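Local coordinates for DNA-dependent metalloprotease WSS1 homolog 2 (Schizosaccharomyces pombe, PDB 5JIG), which probably cleaves DNA-bound proteins through its zinc metalloprotease (WLM) domain, the part in this chain, in the repair of toxic DNA-protein crosslinks, at residues E98-V103 and E113-L118; N102-G105 and S109-W112. All coordinates share one frame; numbering follows the deposited sequence.

Contact 1: E98-V103 and E113-L118; sequences ELTHNV and ELFRQL. With NI (nickel (II) ion), chain B.
Thr100, at the C-terminal part of the HExxH helix of this metalloprotease domain, lies against Leu114, Phe115 and Leu118 of helix 109-122. The two backbones come close here, with Thr100 CA 5.9 Å from Phe115 CA.

The meeting is by van der Waals contact, with no hydrogen bond across it. Thr100 slides its methyl past Leu114, CG2 to CD2 at 4.1 Å, because CG2 stands anti to the backbone N and OG1 beside it (chi1 -57°). The hydroxyl takes another direction, where Thr100 OG1 sits 3.5 Å from Leu118 CD1 and lies in the ring plane of Phe115, at the edge, 4.0 Å from Phe115 CD1. Although apolar groups crowd round it, OG1 is satisfied by a hydrogen bond with Ile96 O, one turn back in its own helix. Farther out, Val103 meets Leu114 at about a right angle, CG2 to CD2 at 4.1 Å. Trp42 packs on Val103 and Leu118, and His40 on Val103 and Leu114.

Metal coordination occupies the other side of segment 98-103. His101 joins His97 and His107 in holding nickel at the catalytic zinc site, beside Glu98, the predicted active-site residue. A hydrogen bond between His101 ND1 and His104 O is likely to fix the turn of the imidazole. The metal bond is made by the other ring nitrogen, His101 NE2, 2.1 Å from the nickel.

Contact 2: N102-G105 and S109-W112; sequences NVHG and SSFW
His104 lays one face of its imidazole on Ser110 and Phe111, a loop-to-helix contact just beyond the HExxH helix of the WLM domain. The connection between its two segments carries His107, the third metal-binding histidine, so the contact closes the base of the loop that delivers this ligand.

The face contact is a CH-pi interaction. Ser110 CB stands 3.9 Å from the centroid of the His104 ring, 26° off the ring normal, and Phe111 N lies over the same face, displaced toward the rim. That amide is itself hydrogen-bonded to Asp108 OD2. Against the opposite face comes Val103 CG1, again offset, 3.4 Å above the ring plane, so the imidazole is sandwiched between the helix and its own neighbour in sequence. Were His104 an alanine, the space between Val103 CG1 and Ser110 CB would probably be left unfilled, and both would lose the aromatic ring they share.

Beside the imidazole, the two side chains also meet at their bases, Phe111 CB packing on His104 CB at 3.8 Å. With CG anti to the backbone N (chi1 178°), the Phe111 ring extends from the helix toward the metal histidines. There it meets the rings of His97 and His107 edge-to-face, and that of His101 with the planes at about 45°. Within the helix, Phe111 CD2 rests over the centre of the Trp112 ring, 3.6 Å above its plane. The backbone of the loop touches the same phenyl group: the carbonyl oxygen of His104 lies in the plane of the Phe111 ring, at its edge, with His104 O 3.7 Å from Phe111 CD1.

Overall arrangement
Contacts 1 and 2 are overlapping parts of one seam, sharing Asn102 and Val103, their centres 6 Å apart, in which helix 109-122 runs along the end of the HExxH helix and the loop after it. Three packing contacts stitch them together: Thr100 CG2 to Phe111 O at 3.4 Å, Leu114 CD2 to His104 CD2 at 4.0 Å, and His101 CE1 to Phe111 CE1 at 3.4 Å. The last brings the seam to the metal. Contact 1 contains the ligand His101, whereas contact 2 contributes a second shell, the side chain of Phe111 coming within about 5 Å of the nickel. Within contact 1, Phe115 comes to about 4 Å from His97, between side chains.

Contact 1: E98-V103 and E113-L118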
loop_
_atom_site.group_PDB
_atom_site.type_symbol
_atom_site.label_atom_id
_atom_site.label_comp_id
_atom_site.label_asym_id
_atom_site.label_seq_id
_atom_site.Cartn_x
_atom_site.Cartn_y
_atom_site.Cartn_z
ATOM N N GLU A 98 2.562 4.482 -3.745
ATOM C CA GLU A 98 2.968 5.132 -2.510
ATOM C C GLU A 98 4.332 4.641 -2.020
ATOM O O GLU A 98 5.139 5.468 -1.558
ATOM C CB GLU A 98 1.929 5.022 -1.412
ATOM C CG GLU A 98 0.511 5.468 -1.781
ATOM C CD GLU A 98 0.351 6.700 -2.495
ATOM O OE1 GLU A 98 1.239 7.565 -2.432
ATOM O OE2 GLU A 98 -0.736 6.817 -3.135
ATOM N N LEU A 99 4.614 3.375 -2.114
ATOM C CA LEU A 99 5.932 2.883 -1.718
ATOM C C LEU A 99 7.046 3.509 -2.553
ATOM O O LEU A 99 8.136 3.769 -2.044
ATOM C CB LEU A 99 5.983 1.369 -1.818
ATOM C CG LEU A 99 5.198 0.621 -0.725
ATOM C CD1 LEU A 99 5.087 -0.838 -1.090
ATOM C CD2 LEU A 99 5.862 0.756 0.649
ATOM N N THR A 100 6.787 3.740 -3.850
ATOM C CA THR A 100 7.765 4.361 -4.714
ATOM C C THR A 100 8.163 5.730 -4.200
ATOM O O THR A 100 9.309 6.177 -4.333
ATOM C CB THR A 100 7.202 4.429 -6.161
ATOM O OG1 THR A 100 6.846 3.147 -6.624
ATOM C CG2 THR A 100 8.248 4.936 -7.125
ATOM N N HIS A 101 7.224 6.452 -3.579
ATOM C CA HIS A 101 7.466 7.729 -2.952
ATOM C C HIS A 101 8.367 7.636 -1.703
ATOM O O HIS A 101 8.794 8.673 -1.185
ATOM C CB HIS A 101 6.184 8.442 -2.562
ATOM C CG HIS A 101 5.416 9.042 -3.717
ATOM N ND1 HIS A 101 5.952 9.970 -4.573
ATOM C CD2 HIS A 101 4.105 8.950 -4.031
ATOM C CE1 HIS A 101 4.989 10.373 -5.390
ATOM N NE2 HIS A 101 3.848 9.800 -5.088
ATOM N N ASN A 102 8.719 6.445 -1.240
ATOM C CA ASN A 102 9.789 6.334 -0.245
ATOM C C ASN A 102 11.096 6.855 -0.801
ATOM O O ASN A 102 11.958 7.284 -0.016
ATOM C CB ASN A 102 9.969 4.924 0.230
ATOM C CG ASN A 102 8.844 4.422 1.121
ATOM O OD1 ASN A 102 7.984 5.180 1.555
ATOM N ND2 ASN A 102 8.847 3.136 1.427
ATOM N N VAL A 103 11.283 6.788 -2.137
ATOM C CA VAL A 103 12.520 7.146 -2.811
ATOM C C VAL A 103 12.342 8.392 -3.618
ATOM O O VAL A 103 13.218 9.268 -3.605
ATOM C CB VAL A 103 12.991 5.948 -3.714
ATOM C CG1 VAL A 103 14.295 6.242 -4.464
ATOM C CG2 VAL A 103 13.124 4.684 -2.887
ATOM N N GLU A 113 10.095 4.629 -13.528
ATOM C CA GLU A 113 10.946 3.500 -13.755
ATOM C C GLU A 113 10.896 2.516 -12.547
ATOM O O GLU A 113 10.705 1.307 -12.714
ATOM C CB GLU A 113 12.377 3.986 -14.027
ATOM C CG GLU A 113 13.379 2.889 -14.204
ATOM C CD GLU A 113 14.812 3.411 -14.360
ATOM O OE1 GLU A 113 15.438 3.080 -15.312
ATOM O OE2 GLU A 113 15.267 4.271 -13.557
ATOM N N LEU A 114 11.083 3.064 -11.358
ATOM C CA LEU A 114 11.028 2.234 -10.177
ATOM C C LEU A 114 9.622 1.646 -9.980
ATOM O O LEU A 114 9.500 0.479 -9.687
ATOM C CB LEU A 114 11.441 3.025 -8.946
ATOM C CG LEU A 114 11.514 2.155 -7.665
ATOM C CD1 LEU A 114 12.406 0.978 -7.745
ATOM C CD2 LEU A 114 11.851 3.044 -6.463
ATOM N N PHE A 115 8.573 2.436 -10.204
ATOM C CA PHE A 115 7.222 1.919 -10.111
ATOM C C PHE A 115 7.024 0.712 -11.009
ATOM O O PHE A 115 6.438 -0.281 -10.620
ATOM C CB PHE A 115 6.224 3.026 -10.452
ATOM C CG PHE A 115 4.806 2.532 -10.488
ATOM C CD1 PHE A 115 4.049 2.419 -9.345
ATOM C CD2 PHE A 115 4.187 2.183 -11.686
ATOM C CE1 PHE A 115 2.750 1.963 -9.377
ATOM C CE2 PHE A 115 2.890 1.732 -11.720
ATOM C CZ PHE A 115 2.164 1.635 -10.561
ATOM N N ARG A 116 7.493 0.794 -12.276
ATOM C CA ARG A 116 7.326 -0.344 -13.167
ATOM C C ARG A 116 8.105 -1.586 -12.678
ATOM O O ARG A 116 7.642 -2.715 -12.770
ATOM C CB ARG A 116 7.776 0.022 -14.589
ATOM C CG ARG A 116 6.821 0.940 -15.351
ATOM C CD ARG A 116 7.201 1.028 -16.810
ATOM N NE ARG A 116 8.536 1.575 -17.010
ATOM C CZ ARG A 116 8.839 2.849 -17.071
ATOM N NH1 ARG A 116 10.125 3.203 -17.089
ATOM N NH2 ARG A 116 7.936 3.771 -17.086
ATOM N N GLN A 117 9.310 -1.333 -12.162
ATOM C CA GLN A 117 10.127 -2.466 -11.673
ATOM C C GLN A 117 9.482 -3.130 -10.462
ATOM O O GLN A 117 9.475 -4.358 -10.343
ATOM C CB GLN A 117 11.504 -1.918 -11.318
ATOM C CG GLN A 117 12.284 -1.550 -12.566
ATOM C CD GLN A 117 13.482 -0.682 -12.262
ATOM O OE1 GLN A 117 13.544 0.081 -11.352
ATOM N NE2 GLN A 117 14.319 -0.595 -13.209
ATOM N N LEU A 118 8.977 -2.303 -9.563
ATOM C CA LEU A 118 8.282 -2.844 -8.372
ATOM C C LEU A 118 7.007 -3.575 -8.741
ATOM O O LEU A 118 6.680 -4.617 -8.197
ATOM C CB LEU A 118 7.975 -1.718 -7.383
ATOM C CG LEU A 118 9.159 -0.952 -6.809
ATOM C CD1 LEU A 118 8.608 0.239 -6.003
ATOM C CD2 LEU A 118 10.026 -1.762 -5.919
HETATM NI NI NI B . 1.974 10.144 -5.907
HETATM O O HOH W 1 1.801 12.025 -4.913
HETATM O O HOH W 2 -0.103 10.505 -6.432
#

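Contact 2: N102-G105 and S109-W112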
loop_
_atom_site.group_PDB
_atom_site.type_symbol
_atom_site.label_atom_id
_atom_site.label_comp_id
_atom_site.label_asym_id
_atom_site.label_seq_id
_atom_site.Cartn_x
_atom_site.Cartn_y
_atom_site.Cartn_z
ATOM N N ASN A 102 8.719 6.445 -1.240
ATOM C CA ASN A 102 9.789 6.334 -0.245
ATOM C C ASN A 102 11.096 6.855 -0.801
ATOM O O ASN A 102 11.958 7.284 -0.016
ATOM C CB ASN A 102 9.969 4.924 0.230
ATOM C CG ASN A 102 8.844 4.422 1.121
ATOM O OD1 ASN A 102 7.984 5.180 1.555
ATOM N ND2 ASN A 102 8.847 3.136 1.427
ATOM N N VAL A 103 11.283 6.788 -2.137
ATOM C CA VAL A 103 12.520 7.146 -2.811
ATOM C C VAL A 103 12.342 8.392 -3.618
ATOM O O VAL A 103 13.218 9.268 -3.605
ATOM C CB VAL A 103 12.991 5.948 -3.714
ATOM C CG1 VAL A 103 14.295 6.242 -4.464
ATOM C CG2 VAL A 103 13.124 4.684 -2.887
ATOM N N HIS A 104 11.266 8.516 -4.389
ATOM C CA HIS A 104 11.127 9.614 -5.361
ATOM C C HIS A 104 9.919 10.488 -4.975
ATOM O O HIS A 104 8.775 9.958 -4.925
ATOM C CB HIS A 104 10.937 9.026 -6.752
ATOM C CG HIS A 104 12.125 8.224 -7.205
ATOM N ND1 HIS A 104 13.376 8.805 -7.431
ATOM C CD2 HIS A 104 12.276 6.886 -7.390
ATOM C CE1 HIS A 104 14.201 7.835 -7.737
ATOM N NE2 HIS A 104 13.573 6.665 -7.737
ATOM N N GLY A 105 10.113 11.767 -4.770
ATOM C CA GLY A 105 9.038 12.638 -4.372
ATOM C C GLY A 105 8.071 13.041 -5.455
ATOM O O GLY A 105 6.825 13.080 -5.213
ATOM N N SER A 109 10.603 10.606 -14.378
ATOM C CA SER A 109 10.998 9.383 -15.008
ATOM C C SER A 109 11.587 8.360 -14.044
ATOM O O SER A 109 11.401 7.184 -14.244
ATOM C CB SER A 109 12.011 9.703 -16.103
ATOM O OG SER A 109 11.449 10.470 -17.158
ATOM N N SER A 110 12.310 8.801 -13.035
ATOM C CA SER A 110 12.877 7.901 -12.086
ATOM C C SER A 110 11.796 7.199 -11.218
ATOM O O SER A 110 11.894 6.017 -11.001
ATOM C CB SER A 110 13.881 8.642 -11.197
ATOM O OG SER A 110 14.953 9.083 -11.965
ATOM N N PHE A 111 10.824 8.009 -10.835
ATOM C CA PHE A 111 9.640 7.454 -10.133
ATOM C C PHE A 111 9.018 6.371 -10.928
ATOM O O PHE A 111 8.811 5.266 -10.452
ATOM C CB PHE A 111 8.664 8.600 -9.822
ATOM C CG PHE A 111 7.368 8.120 -9.139
ATOM C CD1 PHE A 111 7.194 8.206 -7.770
ATOM C CD2 PHE A 111 6.316 7.558 -9.890
ATOM C CE1 PHE A 111 6.057 7.667 -7.162
ATOM C CE2 PHE A 111 5.189 7.027 -9.289
ATOM C CZ PHE A 111 5.077 7.084 -7.927
ATOM N N TRP A 112 8.672 6.662 -12.222
ATOM C CA TRP A 112 7.926 5.673 -12.971
ATOM C C TRP A 112 8.777 4.460 -13.344
ATOM O O TRP A 112 8.248 3.344 -13.432
ATOM C CB TRP A 112 7.238 6.310 -14.171
ATOM C CG TRP A 112 6.127 7.222 -13.783
ATOM C CD1 TRP A 112 6.077 8.580 -13.945
ATOM C CD2 TRP A 112 4.912 6.854 -13.130
ATOM N NE1 TRP A 112 4.927 9.081 -13.426
ATOM C CE2 TRP A 112 4.179 8.048 -12.935
ATOM C CE3 TRP A 112 4.336 5.642 -12.712
ATOM C CZ2 TRP A 112 2.922 8.041 -12.338
ATOM C CZ3 TRP A 112 3.093 5.662 -12.117
ATOM C CH2 TRP A 112 2.415 6.833 -11.929
#